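Local coordinates for linoleate 11-lipoxygenase (Gaeumannomyces graminis, PDB 5FX8), which uses a catalytic manganese ion to oxygenate linoleic and alpha-linolenic acids to 11S- and 13R-hydroperoxy fatty acids, at residues D133-L136 against L137-H141; L260-T263 against P264-K268; D269-L272 against L273-M277; T579-I582 against S583-I586. All blocks are in the same frame, centred on the assembly; numbering follows the deposited sequence.

Contact 1: residues D133-L136 against L137-H141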
ATOM      1  N   ASP A 133     -22.899  11.996 -10.830  1.00 32.79           N
ATOM      2  CA  ASP A 133     -22.698  10.708 -11.486  1.00 30.16           C
ATOM      3  C   ASP A 133     -21.313  10.146 -11.227  1.00 28.08           C
ATOM      4  O   ASP A 133     -21.081   8.965 -11.492  1.00 26.43           O
ATOM      5  CB  ASP A 133     -22.928  10.818 -12.993  1.00 31.03           C
ATOM      6  CG  ASP A 133     -24.298  11.355 -13.335  1.00 38.46           C
ATOM      7  OD1 ASP A 133     -25.231  11.067 -12.561  1.00 39.73           O
ATOM      8  OD2 ASP A 133     -24.436  12.080 -14.353  1.00 34.62           O
ATOM      9  N   PHE A 134     -20.391  10.957 -10.718  1.00 26.09           N
ATOM     10  CA  PHE A 134     -19.106  10.425 -10.307  1.00 24.31           C
ATOM     11  C   PHE A 134     -19.245   9.377  -9.225  1.00 23.94           C
ATOM     12  O   PHE A 134     -18.337   8.572  -9.048  1.00 23.76           O
ATOM     13  CB  PHE A 134     -18.197  11.539  -9.829  1.00 23.31           C
ATOM     14  CG  PHE A 134     -17.354  12.129 -10.900  1.00 21.93           C
ATOM     15  CD1 PHE A 134     -16.135  11.566 -11.229  1.00 22.17           C
ATOM     16  CD2 PHE A 134     -17.771  13.242 -11.586  1.00 23.71           C
ATOM     17  CE1 PHE A 134     -15.348  12.107 -12.228  1.00 19.41           C
ATOM     18  CE2 PHE A 134     -16.984  13.789 -12.586  1.00 24.13           C
ATOM     19  CZ  PHE A 134     -15.773  13.221 -12.901  1.00 21.41           C
ATOM     20  N   ALA A 135     -20.362   9.347  -8.510  1.00 24.69           N
ATOM     21  CA  ALA A 135     -20.551   8.294  -7.527  1.00 23.80           C
ATOM     22  C   ALA A 135     -20.707   6.933  -8.184  1.00 24.78           C
ATOM     23  O   ALA A 135     -20.440   5.916  -7.547  1.00 30.66           O
ATOM     24  CB  ALA A 135     -21.757   8.600  -6.649  1.00 27.13           C
ATOM     25  N   LEU A 136     -21.151   6.887  -9.441  1.00 26.33           N
ATOM     26  CA  LEU A 136     -21.207   5.631 -10.174  1.00 23.05           C
ATOM     27  C   LEU A 136     -19.841   4.987 -10.275  1.00 20.52           C
ATOM     28  O   LEU A 136     -19.741   3.772 -10.416  1.00 24.60           O
ATOM     29  CB  LEU A 136     -21.761   5.863 -11.576  1.00 25.90           C
ATOM     30  CG  LEU A 136     -23.110   6.549 -11.669  1.00 25.56           C
ATOM     31  CD1 LEU A 136     -23.271   7.081 -13.054  1.00 26.65           C
ATOM     32  CD2 LEU A 136     -24.183   5.558 -11.355  1.00 26.89           C
ATOM     33  N   LEU A 137     -18.792   5.781 -10.201  1.00 19.43           N
ATOM     34  CA  LEU A 137     -17.449   5.252 -10.175  1.00 18.84           C
ATOM     35  C   LEU A 137     -17.195   4.330  -8.984  1.00 21.03           C
ATOM     36  O   LEU A 137     -16.337   3.449  -9.068  1.00 19.97           O
ATOM     37  CB  LEU A 137     -16.525   6.443 -10.164  1.00 19.49           C
ATOM     38  CG  LEU A 137     -15.096   6.372 -10.605  1.00 18.35           C
ATOM     39  CD1 LEU A 137     -15.023   5.791 -11.960  1.00 17.28           C
ATOM     40  CD2 LEU A 137     -14.639   7.804 -10.594  1.00 17.23           C
ATOM     41  N   TYR A 138     -17.941   4.479  -7.893  1.00 22.59           N
ATOM     42  CA  TYR A 138     -17.616   3.828  -6.630  1.00 21.94           C
ATOM     43  C   TYR A 138     -18.715   2.928  -6.092  1.00 23.30           C
ATOM     44  O   TYR A 138     -18.423   1.901  -5.485  1.00 27.51           O
ATOM     45  CB  TYR A 138     -17.282   4.896  -5.580  1.00 19.12           C
ATOM     46  CG  TYR A 138     -16.057   5.722  -5.878  1.00 17.07           C
ATOM     47  CD1 TYR A 138     -14.802   5.161  -5.816  1.00 17.09           C
ATOM     48  CD2 TYR A 138     -16.161   7.049  -6.206  1.00 15.91           C
ATOM     49  CE1 TYR A 138     -13.699   5.884  -6.075  1.00 15.27           C
ATOM     50  CE2 TYR A 138     -15.057   7.787  -6.469  1.00 15.55           C
ATOM     51  CZ  TYR A 138     -13.827   7.197  -6.398  1.00 14.43           C
ATOM     52  OH  TYR A 138     -12.698   7.909  -6.652  1.00 13.64           O
ATOM     53  N   ASN A 139     -19.974   3.284  -6.269  1.00 26.78           N
ATOM     54  CA  ASN A 139     -21.042   2.538  -5.623  1.00 26.42           C
ATOM     55  C   ASN A 139     -21.107   1.131  -6.169  1.00 24.37           C
ATOM     56  O   ASN A 139     -21.398   0.933  -7.347  1.00 26.23           O
ATOM     57  CB  ASN A 139     -22.369   3.242  -5.829  1.00 31.37           C
ATOM     58  CG  ASN A 139     -22.419   4.554  -5.109  1.00 43.62           C
ATOM     59  OD1 ASN A 139     -21.615   4.801  -4.210  1.00 37.78           O
ATOM     60  ND2 ASN A 139     -23.350   5.412  -5.497  1.00 47.71           N
ATOM     61  N   GLY A 140     -20.852   0.152  -5.313  1.00 25.03           N
ATOM     62  CA  GLY A 140     -20.993  -1.231  -5.695  1.00 22.98           C
ATOM     63  C   GLY A 140     -19.792  -1.821  -6.381  1.00 22.36           C
ATOM     64  O   GLY A 140     -19.833  -2.990  -6.764  1.00 24.60           O
ATOM     65  N   HIS A 141     -18.726  -1.061  -6.548  1.00 21.52           N
ATOM     66  CA  HIS A 141     -17.582  -1.515  -7.303  1.00 19.52           C
ATOM     67  C   HIS A 141     -16.370  -1.596  -6.399  1.00 21.39           C
ATOM     68  O   HIS A 141     -16.384  -1.144  -5.251  1.00 20.50           O
ATOM     69  CB  HIS A 141     -17.295  -0.591  -8.486  1.00 19.27           C
ATOM     70  CG  HIS A 141     -18.379  -0.577  -9.515  1.00 21.48           C
ATOM     71  ND1 HIS A 141     -18.617  -1.637 -10.360  1.00 21.59           N
ATOM     72  CD2 HIS A 141     -19.290   0.369  -9.836  1.00 21.25           C
ATOM     73  CE1 HIS A 141     -19.629  -1.346 -11.153  1.00 23.09           C
ATOM     74  NE2 HIS A 141     -20.054  -0.134 -10.857  1.00 23.18           N
TER
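A 3-10 turn running into a type II beta turn brings Phe134, Ala135 and Leu136 against Leu137, Tyr138, Asn139 and His141. The spacing is that of a 3-10 helix: Leu137 N bonds Phe134 O (3.1 Å). Ala135 O then takes two donors. Tyr138 N reaches it from above the carbonyl plane at 2.9 Å, and Asn139 N meets it almost head-on along the C=O axis at 3.0 Å, both with N-H...O angles of 163°. This doubly gripped oxygen marks the point where the coil gives way to the turn from Tyr138 to His141, whose own closing bond runs from His141 N to Tyr138 O.

Among the side chains, Phe134 and Leu137 lie side by side and point the same way, Leu137 CD2 standing at the ring edge 4.1 Å from Phe134 CD1. The Asn139 side chain folds back beside its own backbone N (chi1 -67°), which lays its amide along Ala135, with ND2 3.7 Å from Ala135 CB. His141 brings CD2 to 3.5 Å from Leu136 O.

Leu137 is pressed onto Ala529, Val530 and Val533 of helix 526-539 and onto Ile122 of helix 86-124, while the Phe134 ring stacks with Phe128. Tyr138 OH bonds Leu493 N, and His141 rests on Thr118 and Asp121 of helix 86-124.

Contact 2: residues L260-T263 against P264-K268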
ATOM      1  N   LEU A 260      -5.653  34.201  -9.733  1.00 21.65           N
ATOM      2  CA  LEU A 260      -6.823  34.622  -8.988  1.00 21.81           C
ATOM      3  C   LEU A 260      -6.781  34.097  -7.552  1.00 20.57           C
ATOM      4  O   LEU A 260      -6.081  33.138  -7.232  1.00 23.43           O
ATOM      5  CB  LEU A 260      -8.087  34.137  -9.686  1.00 21.54           C
ATOM      6  CG  LEU A 260      -8.281  34.634 -11.111  1.00 20.86           C
ATOM      7  CD1 LEU A 260      -9.589  34.121 -11.632  1.00 22.89           C
ATOM      8  CD2 LEU A 260      -8.280  36.115 -11.112  1.00 20.00           C
ATOM      9  N   THR A 261      -7.560  34.735  -6.687  1.00 19.99           N
ATOM     10  CA  THR A 261      -7.716  34.316  -5.301  1.00 17.74           C
ATOM     11  C   THR A 261      -9.185  34.025  -5.054  1.00 17.13           C
ATOM     12  O   THR A 261     -10.023  34.910  -5.200  1.00 21.46           O
ATOM     13  CB  THR A 261      -7.221  35.390  -4.329  1.00 18.06           C
ATOM     14  OG1 THR A 261      -5.895  35.792  -4.677  1.00 22.00           O
ATOM     15  CG2 THR A 261      -7.177  34.842  -2.929  1.00 18.34           C
ATOM     16  N   TYR A 262      -9.495  32.802  -4.670  1.00 19.26           N
ATOM     17  CA  TYR A 262     -10.861  32.377  -4.409  1.00 19.25           C
ATOM     18  C   TYR A 262     -11.156  32.295  -2.912  1.00 18.02           C
ATOM     19  O   TYR A 262     -10.263  32.211  -2.066  1.00 17.93           O
ATOM     20  CB  TYR A 262     -11.127  31.016  -5.044  1.00 19.62           C
ATOM     21  CG  TYR A 262     -10.962  30.973  -6.533  1.00 19.57           C
ATOM     22  CD1 TYR A 262      -9.720  30.755  -7.108  1.00 19.27           C
ATOM     23  CD2 TYR A 262     -12.054  31.102  -7.362  1.00 19.46           C
ATOM     24  CE1 TYR A 262      -9.585  30.699  -8.442  1.00 20.11           C
ATOM     25  CE2 TYR A 262     -11.918  31.046  -8.689  1.00 20.33           C
ATOM     26  CZ  TYR A 262     -10.686  30.849  -9.227  1.00 19.12           C
ATOM     27  OH  TYR A 262     -10.548  30.787 -10.577  1.00 21.06           O
ATOM     28  N   THR A 263     -12.439  32.272  -2.599  1.00 16.14           N
ATOM     29  CA  THR A 263     -12.907  32.288  -1.225  1.00 19.89           C
ATOM     30  C   THR A 263     -14.206  31.503  -1.222  1.00 19.99           C
ATOM     31  O   THR A 263     -14.820  31.347  -2.281  1.00 18.96           O
ATOM     32  CB  THR A 263     -13.102  33.744  -0.742  1.00 17.30           C
ATOM     33  OG1 THR A 263     -11.840  34.314  -0.386  1.00 17.24           O
ATOM     34  CG2 THR A 263     -13.980  33.837   0.408  1.00 17.42           C
ATOM     35  N   PRO A 264     -14.629  30.951  -0.077  1.00 18.84           N
ATOM     36  CA  PRO A 264     -15.991  30.402  -0.007  1.00 18.72           C
ATOM     37  C   PRO A 264     -17.091  31.425  -0.293  1.00 18.82           C
ATOM     38  O   PRO A 264     -18.259  31.041  -0.338  1.00 26.50           O
ATOM     39  CB  PRO A 264     -16.087  29.878   1.424  1.00 17.98           C
ATOM     40  CG  PRO A 264     -14.707  29.592   1.806  1.00 17.98           C
ATOM     41  CD  PRO A 264     -13.818  30.554   1.079  1.00 17.35           C
ATOM     42  N   LEU A 265     -16.767  32.699  -0.479  1.00 19.91           N
ATOM     43  CA  LEU A 265     -17.739  33.712  -0.872  1.00 23.93           C
ATOM     44  C   LEU A 265     -17.803  33.936  -2.381  1.00 19.96           C
ATOM     45  O   LEU A 265     -18.672  34.679  -2.840  1.00 25.72           O
ATOM     46  CB  LEU A 265     -17.429  35.049  -0.179  1.00 20.82           C
ATOM     47  CG  LEU A 265     -17.580  35.046   1.334  1.00 20.09           C
ATOM     48  CD1 LEU A 265     -17.423  36.450   1.832  1.00 21.24           C
ATOM     49  CD2 LEU A 265     -18.922  34.457   1.740  1.00 18.53           C
ATOM     50  N   ASP A 266     -16.897  33.343  -3.151  1.00 22.33           N
ATOM     51  CA  ASP A 266     -17.004  33.304  -4.600  1.00 24.86           C
ATOM     52  C   ASP A 266     -18.248  32.528  -5.009  1.00 25.60           C
ATOM     53  O   ASP A 266     -18.919  31.906  -4.194  1.00 26.33           O
ATOM     54  CB  ASP A 266     -15.787  32.617  -5.225  1.00 22.11           C
ATOM     55  CG  ASP A 266     -14.588  33.516  -5.330  1.00 21.39           C
ATOM     56  OD1 ASP A 266     -13.821  33.595  -4.365  1.00 24.72           O
ATOM     57  OD2 ASP A 266     -14.391  34.129  -6.386  1.00 25.16           O
ATOM     58  N   ASP A 267     -18.529  32.546  -6.306  1.00 29.10           N
ATOM     59  CA  ASP A 267     -19.579  31.692  -6.829  1.00 31.82           C
ATOM     60  C   ASP A 267     -19.312  30.251  -6.426  1.00 28.73           C
ATOM     61  O   ASP A 267     -18.173  29.832  -6.246  1.00 27.67           O
ATOM     62  CB  ASP A 267     -19.674  31.804  -8.360  1.00 35.38           C
ATOM     63  CG  ASP A 267     -20.187  33.171  -8.831  1.00 51.98           C
ATOM     64  OD1 ASP A 267     -20.236  34.112  -8.004  1.00 62.03           O
ATOM     65  OD2 ASP A 267     -20.520  33.322 -10.032  1.00 43.95           O
ATOM     66  N   LYS A 268     -20.390  29.497  -6.284  1.00 30.06           N
ATOM     67  CA  LYS A 268     -20.300  28.113  -5.858  1.00 30.24           C
ATOM     68  C   LYS A 268     -19.307  27.330  -6.709  1.00 31.62           C
ATOM     69  O   LYS A 268     -18.409  26.672  -6.175  1.00 35.49           O
ATOM     70  CB  LYS A 268     -21.697  27.498  -5.901  1.00 36.41           C
ATOM     71  CG  LYS A 268     -21.838  26.073  -5.374  1.00 38.53           C
ATOM     72  CD  LYS A 268     -21.373  25.031  -6.430  1.00 46.87           C
ATOM     73  CE  LYS A 268     -22.188  23.742  -6.542  1.00 45.92           C
ATOM     74  NZ  LYS A 268     -21.940  23.064  -7.870  1.00 46.04           N
TER
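Asp266 turns its carboxylate back toward the end of strand 261-262, crossing the Tyr262 side chain at about a right angle with ring and carboxylate planes 48° apart. OD2 lies 3.9 Å from Tyr262 CD2, while OD1 accepts the backbone N-H of Thr263 at 2.6 Å. That bond is bent (130°) and meets OD1 on its anti side, somewhat out of the carboxylate plane. The backbone answers in the other direction: Asp266 N donates to Thr263 O at 3.0 Å, closing the type I beta turn from Thr263 to Asp266. Two opposed bonds therefore hold the same pair of residues, with Pro264 and Leu265 at the corner. With Asp266 CG beside its own backbone N (chi1 -80°), the carboxylate is carried back toward the strand. On Thr263 the methyl CG2 meets Leu265 CB at 3.7 Å.

Lys508 forms a salt bridge with Asp266 OD2, bonds Thr261 O and makes a cation-pi contact with the Tyr262 ring, so one ammonium gathers groups of both strand and turn. Tyr262 pairs with Ile252 as the strand joins the edge of the antiparallel sheet beside strand 246-253; Thr263 and Leu265 pack on helix 192-199, and Pro264 lies against Trp271 of helix 268-305.

Contact 3: residues D269-L272 against L273-M277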
ATOM      1  N   ASP A 269     -19.444  27.387  -8.037  1.00 36.23           N
ATOM      2  CA  ASP A 269     -18.561  26.590  -8.885  1.00 27.86           C
ATOM      3  C   ASP A 269     -17.142  27.111  -8.871  1.00 24.32           C
ATOM      4  O   ASP A 269     -16.209  26.327  -9.006  1.00 25.89           O
ATOM      5  CB  ASP A 269     -19.066  26.548 -10.312  1.00 33.48           C
ATOM      6  CG  ASP A 269     -20.368  25.828 -10.431  1.00 37.86           C
ATOM      7  OD1 ASP A 269     -20.575  24.869  -9.667  1.00 37.55           O
ATOM      8  OD2 ASP A 269     -21.198  26.235 -11.266  1.00 52.76           O
ATOM      9  N   ASP A 270     -16.943  28.412  -8.706  1.00 24.32           N
ATOM     10  CA  ASP A 270     -15.574  28.895  -8.615  1.00 23.11           C
ATOM     11  C   ASP A 270     -14.890  28.366  -7.366  1.00 22.42           C
ATOM     12  O   ASP A 270     -13.737  27.931  -7.421  1.00 20.02           O
ATOM     13  CB  ASP A 270     -15.530  30.413  -8.625  1.00 27.26           C
ATOM     14  CG  ASP A 270     -15.810  30.992  -9.990  1.00 31.31           C
ATOM     15  OD1 ASP A 270     -15.821  30.238 -10.980  1.00 30.82           O
ATOM     16  OD2 ASP A 270     -16.019  32.219 -10.068  1.00 36.07           O
ATOM     17  N   TRP A 271     -15.574  28.412  -6.222  1.00 22.09           N
ATOM     18  CA  TRP A 271     -14.938  27.948  -4.999  1.00 19.98           C
ATOM     19  C   TRP A 271     -14.728  26.456  -5.054  1.00 19.44           C
ATOM     20  O   TRP A 271     -13.665  25.960  -4.668  1.00 21.79           O
ATOM     21  CB  TRP A 271     -15.766  28.315  -3.774  1.00 18.61           C
ATOM     22  CG  TRP A 271     -15.290  27.671  -2.501  1.00 15.95           C
ATOM     23  CD1 TRP A 271     -15.967  26.773  -1.766  1.00 18.80           C
ATOM     24  CD2 TRP A 271     -14.027  27.860  -1.836  1.00 18.48           C
ATOM     25  NE1 TRP A 271     -15.232  26.386  -0.667  1.00 19.59           N
ATOM     26  CE2 TRP A 271     -14.035  27.038  -0.686  1.00 17.47           C
ATOM     27  CE3 TRP A 271     -12.895  28.639  -2.095  1.00 14.97           C
ATOM     28  CZ2 TRP A 271     -12.970  26.971   0.196  1.00 13.65           C
ATOM     29  CZ3 TRP A 271     -11.830  28.579  -1.201  1.00 16.16           C
ATOM     30  CH2 TRP A 271     -11.878  27.754  -0.073  1.00 14.55           C
ATOM     31  N   LEU A 272     -15.719  25.727  -5.556  1.00 19.28           N
ATOM     32  CA  LEU A 272     -15.550  24.290  -5.681  1.00 18.88           C
ATOM     33  C   LEU A 272     -14.367  23.960  -6.581  1.00 18.65           C
ATOM     34  O   LEU A 272     -13.559  23.084  -6.256  1.00 16.68           O
ATOM     35  CB  LEU A 272     -16.838  23.659  -6.188  1.00 17.55           C
ATOM     36  CG  LEU A 272     -16.790  22.165  -6.474  1.00 19.86           C
ATOM     37  CD1 LEU A 272     -16.362  21.380  -5.286  1.00 18.47           C
ATOM     38  CD2 LEU A 272     -18.131  21.689  -6.905  1.00 22.46           C
ATOM     39  N   LEU A 273     -14.205  24.704  -7.679  1.00 19.61           N
ATOM     40  CA  LEU A 273     -13.096  24.447  -8.589  1.00 17.51           C
ATOM     41  C   LEU A 273     -11.768  24.819  -7.964  1.00 16.32           C
ATOM     42  O   LEU A 273     -10.741  24.216  -8.280  1.00 16.02           O
ATOM     43  CB  LEU A 273     -13.279  25.212  -9.899  1.00 17.62           C
ATOM     44  CG  LEU A 273     -12.247  24.861 -10.975  1.00 17.48           C
ATOM     45  CD1 LEU A 273     -12.322  23.402 -11.290  1.00 14.54           C
ATOM     46  CD2 LEU A 273     -12.516  25.641 -12.201  1.00 20.93           C
ATOM     47  N   ALA A 274     -11.764  25.827  -7.104  1.00 16.26           N
ATOM     48  CA  ALA A 274     -10.540  26.169  -6.409  1.00 15.38           C
ATOM     49  C   ALA A 274     -10.125  25.036  -5.489  1.00 16.63           C
ATOM     50  O   ALA A 274      -8.944  24.667  -5.424  1.00 15.65           O
ATOM     51  CB  ALA A 274     -10.732  27.462  -5.637  1.00 15.71           C
ATOM     52  N   LYS A 275     -11.092  24.453  -4.789  1.00 17.51           N
ATOM     53  CA  LYS A 275     -10.753  23.339  -3.936  1.00 13.78           C
ATOM     54  C   LYS A 275     -10.281  22.158  -4.754  1.00 12.98           C
ATOM     55  O   LYS A 275      -9.391  21.437  -4.314  1.00 17.96           O
ATOM     56  CB  LYS A 275     -11.934  22.958  -3.062  1.00 13.16           C
ATOM     57  CG  LYS A 275     -12.244  23.988  -2.038  1.00 16.07           C
ATOM     58  CD  LYS A 275     -13.295  23.477  -1.103  1.00 15.97           C
ATOM     59  CE  LYS A 275     -14.634  23.362  -1.756  1.00 17.36           C
ATOM     60  NZ  LYS A 275     -15.544  22.729  -0.788  1.00 18.12           N
ATOM     61  N   ILE A 276     -10.838  21.954  -5.946  1.00 12.66           N
ATOM     62  CA  ILE A 276     -10.367  20.869  -6.797  1.00 12.69           C
ATOM     63  C   ILE A 276      -8.931  21.118  -7.254  1.00 13.82           C
ATOM     64  O   ILE A 276      -8.097  20.199  -7.254  1.00 21.24           O
ATOM     65  CB  ILE A 276     -11.313  20.659  -7.992  1.00 15.54           C
ATOM     66  CG1 ILE A 276     -12.681  20.182  -7.510  1.00 16.37           C
ATOM     67  CG2 ILE A 276     -10.769  19.585  -8.901  1.00 14.31           C
ATOM     68  CD1 ILE A 276     -13.661  19.914  -8.594  1.00 13.19           C
ATOM     69  N   MET A 277      -8.604  22.354  -7.636  1.00 14.07           N
ATOM     70  CA  MET A 277      -7.232  22.624  -8.052  1.00 15.43           C
ATOM     71  C   MET A 277      -6.253  22.403  -6.905  1.00 14.84           C
ATOM     72  O   MET A 277      -5.174  21.811  -7.088  1.00 22.14           O
ATOM     73  CB  MET A 277      -7.121  24.041  -8.604  1.00 15.27           C
ATOM     74  CG  MET A 277      -7.939  24.244  -9.833  1.00 16.44           C
ATOM     75  SD  MET A 277      -7.713  25.856 -10.604  1.00 35.95           S
ATOM     76  CE  MET A 277      -8.649  26.940  -9.554  1.00 16.73           C
TER
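Lys275 lays its aliphatic chain slantwise over one face of the Trp271 indole, one turn further along the alpha-helix 268-305. CG sits above the six-membered ring, 4.0 Å from its centroid and 23° off the normal, a CH-pi contact displaced toward the rim. The methylenes then run on across the indole to its pyrrole part, CD lying 3.5 Å from Trp271 NE1. A bend at chi3 (-70°) keeps the end of the chain along the indole, carrying CE on to within 3.3 Å of Trp271 NE1, and both polar ends converge on one carboxylate: Asp161 OD1 accepts from Trp271 NE1 and forms a salt bridge with Lys275 NZ. This shared acceptor probably helps to fix the rotation of the indole and the course of the lysine chain together.

Leu272 and Ile276 make a looser apolar contact, with CG of the first 4.4 Å from CD1 of the second. Ala274 CB approaches the indole obliquely. Ile252 of strand 246-253 packs on Trp271, Ala274 and Lys275, seating this part of the helix against the sheet. Beneath the side chains the regular i to i+4 bonds continue, and the one that also ties Lys275 to Trp271 through the backbone runs from Lys275 N to Trp271 O, 3.0 Å long with an N-H...O angle of 161°.

Contact 4: residues T579-I582 against S583-I586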
ATOM      1  N   THR A 579      -2.389  -3.382  19.356  1.00 13.99           N
ATOM      2  CA  THR A 579      -2.897  -3.097  18.026  1.00 12.99           C
ATOM      3  C   THR A 579      -4.248  -3.752  17.775  1.00 13.53           C
ATOM      4  O   THR A 579      -4.978  -3.306  16.892  1.00 14.81           O
ATOM      5  CB  THR A 579      -1.890  -3.523  16.954  1.00 13.03           C
ATOM      6  OG1 THR A 579      -1.629  -4.924  17.046  1.00 18.20           O
ATOM      7  CG2 THR A 579      -0.593  -2.761  17.099  1.00 10.81           C
ATOM      8  N   GLY A 580      -4.622  -4.776  18.534  1.00 13.52           N
ATOM      9  CA  GLY A 580      -5.996  -5.233  18.465  1.00 13.85           C
ATOM     10  C   GLY A 580      -6.961  -4.190  18.989  1.00 15.96           C
ATOM     11  O   GLY A 580      -8.004  -3.927  18.384  1.00 16.36           O
ATOM     12  N   ARG A 581      -6.616  -3.566  20.115  1.00 19.74           N
ATOM     13  CA  ARG A 581      -7.453  -2.485  20.627  1.00 18.42           C
ATOM     14  C   ARG A 581      -7.533  -1.353  19.620  1.00 18.20           C
ATOM     15  O   ARG A 581      -8.611  -0.817  19.354  1.00 19.24           O
ATOM     16  CB  ARG A 581      -6.901  -1.961  21.947  1.00 22.28           C
ATOM     17  CG  ARG A 581      -7.486  -2.567  23.180  1.00 27.69           C
ATOM     18  CD  ARG A 581      -6.651  -2.199  24.405  1.00 32.97           C
ATOM     19  NE  ARG A 581      -6.861  -0.822  24.860  1.00 50.03           N
ATOM     20  CZ  ARG A 581      -7.630  -0.466  25.887  1.00 46.61           C
ATOM     21  NH1 ARG A 581      -8.285  -1.384  26.589  1.00 46.89           N
ATOM     22  NH2 ARG A 581      -7.740   0.814  26.213  1.00 40.67           N
ATOM     23  N   ILE A 582      -6.389  -0.964  19.063  1.00 16.35           N
ATOM     24  CA  ILE A 582      -6.372   0.196  18.185  1.00 18.38           C
ATOM     25  C   ILE A 582      -7.172  -0.088  16.925  1.00 18.18           C
ATOM     26  O   ILE A 582      -7.909   0.772  16.428  1.00 22.70           O
ATOM     27  CB  ILE A 582      -4.924   0.609  17.874  1.00 17.62           C
ATOM     28  CG1 ILE A 582      -4.245   1.147  19.129  1.00 15.26           C
ATOM     29  CG2 ILE A 582      -4.883   1.633  16.757  1.00 14.96           C
ATOM     30  CD1 ILE A 582      -2.754   1.258  19.021  1.00 13.33           C
ATOM     31  N   SER A 583      -7.084  -1.313  16.413  1.00 17.77           N
ATOM     32  CA  SER A 583      -7.757  -1.590  15.163  1.00 15.80           C
ATOM     33  C   SER A 583      -9.252  -1.728  15.377  1.00 17.45           C
ATOM     34  O   SER A 583     -10.040  -1.300  14.533  1.00 15.70           O
ATOM     35  CB  SER A 583      -7.156  -2.826  14.510  1.00 15.07           C
ATOM     36  OG  SER A 583      -7.486  -3.980  15.211  1.00 20.44           O
ATOM     37  N   ARG A 584      -9.671  -2.287  16.511  1.00 17.40           N
ATOM     38  CA  ARG A 584     -11.097  -2.256  16.810  1.00 16.13           C
ATOM     39  C   ARG A 584     -11.606  -0.826  16.973  1.00 17.63           C
ATOM     40  O   ARG A 584     -12.686  -0.500  16.472  1.00 19.13           O
ATOM     41  CB  ARG A 584     -11.399  -3.099  18.039  1.00 15.77           C
ATOM     42  CG  ARG A 584     -11.307  -4.566  17.741  1.00 16.81           C
ATOM     43  CD  ARG A 584     -11.753  -5.408  18.893  1.00 15.15           C
ATOM     44  NE  ARG A 584     -10.904  -5.264  20.068  1.00 14.31           N
ATOM     45  CZ  ARG A 584      -9.766  -5.912  20.274  1.00 17.14           C
ATOM     46  NH1 ARG A 584      -9.283  -6.774  19.382  1.00 18.84           N
ATOM     47  NH2 ARG A 584      -9.096  -5.687  21.383  1.00 20.91           N
ATOM     48  N   GLU A 585     -10.842   0.057  17.631  1.00 18.27           N
ATOM     49  CA  GLU A 585     -11.280   1.453  17.724  1.00 18.13           C
ATOM     50  C   GLU A 585     -11.434   2.080  16.343  1.00 17.33           C
ATOM     51  O   GLU A 585     -12.393   2.812  16.095  1.00 21.48           O
ATOM     52  CB  GLU A 585     -10.311   2.300  18.554  1.00 18.75           C
ATOM     53  CG  GLU A 585     -10.211   1.949  20.018  1.00 24.48           C
ATOM     54  CD  GLU A 585      -9.029   2.626  20.713  1.00 33.63           C
ATOM     55  OE1 GLU A 585      -8.338   3.450  20.069  1.00 28.55           O
ATOM     56  OE2 GLU A 585      -8.793   2.334  21.911  1.00 35.70           O
ATOM     57  N   ILE A 586     -10.499   1.829  15.431  1.00 17.90           N
ATOM     58  CA  ILE A 586     -10.559   2.529  14.153  1.00 16.94           C
ATOM     59  C   ILE A 586     -11.652   1.947  13.269  1.00 17.74           C
ATOM     60  O   ILE A 586     -12.457   2.683  12.697  1.00 20.94           O
ATOM     61  CB  ILE A 586      -9.187   2.519  13.460  1.00 16.58           C
ATOM     62  CG1 ILE A 586      -8.202   3.323  14.297  1.00 12.99           C
ATOM     63  CG2 ILE A 586      -9.301   3.097  12.041  1.00 14.52           C
ATOM     64  CD1 ILE A 586      -6.840   3.289  13.789  1.00 12.71           C
TER
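This is a local contact between successive turns of one helix, in the last part of helix 566-587, with Arg584 folded back over Gly580 and Ile586 alongside Ile582. The Arg584 guanidinium lies flat over the peptide that follows Gly580: Gly580 O sits 3.2 Å above the plane, over its centre, and Arg581 N lies over the same group, 3.5 Å from Arg584 NH2. The carbonyl meets the face and not the N-H edge, so its attraction to the cation is probably electrostatic; the oxygen's partner along the helix is Arg584 N, at 3.0 Å and 167°. A bend at chi3 (-64°) swings the guanidinium back over that peptide. Gly580 presents only backbone here, which lets the flat group settle close against the helix. Arg584 NH2 also has a long, weak ion pair with Glu577, about two turns earlier.

The framework is a regular alpha-helix, with i to i+4 bonds such as Glu585 N to Arg581 O. Ser583 keeps the backbone bond to Thr579 O and adds its hydroxyl: OG, held between the backbone N and the carbonyl carbon (chi1 71°), faces both Thr579 O at 3.1 Å and Gly580 O at 3.2 Å, and its single proton could serve either.

Ile582 and Ile586 run side by side in the same direction, CG2 of the first meeting CD1 of the second at 3.9 Å. Ser583 and Ile586 both pack on Asn608, while Arg581, Ile582 and Glu585 are touched by the zonadhesin chain, in which Glu254 makes a long, weak ion pair with Arg581.

Overall arrangement
From the N terminus the four contacts follow in series; each is local to a short continuous stretch, contacts 3 and 4 within single helices, and none nests or crosses. Contact 1 closes a turn in the loop between helices 86-124 and 161-166. Contact 2 turns the chain from edge strand 261-262 toward helix 268-305, whose first turns hold contact 3. These two have centres about 8 Å apart and touch directly: Tyr262 CB lies 3.6 Å from Ala274 CB, tying the sheet to the helix. Contact 1 stays apart from contact 3, with nearest atoms about 8 Å away. Contact 4, near the end of helix 566-587, is remote, its centre about 36 Å from that of contact 3.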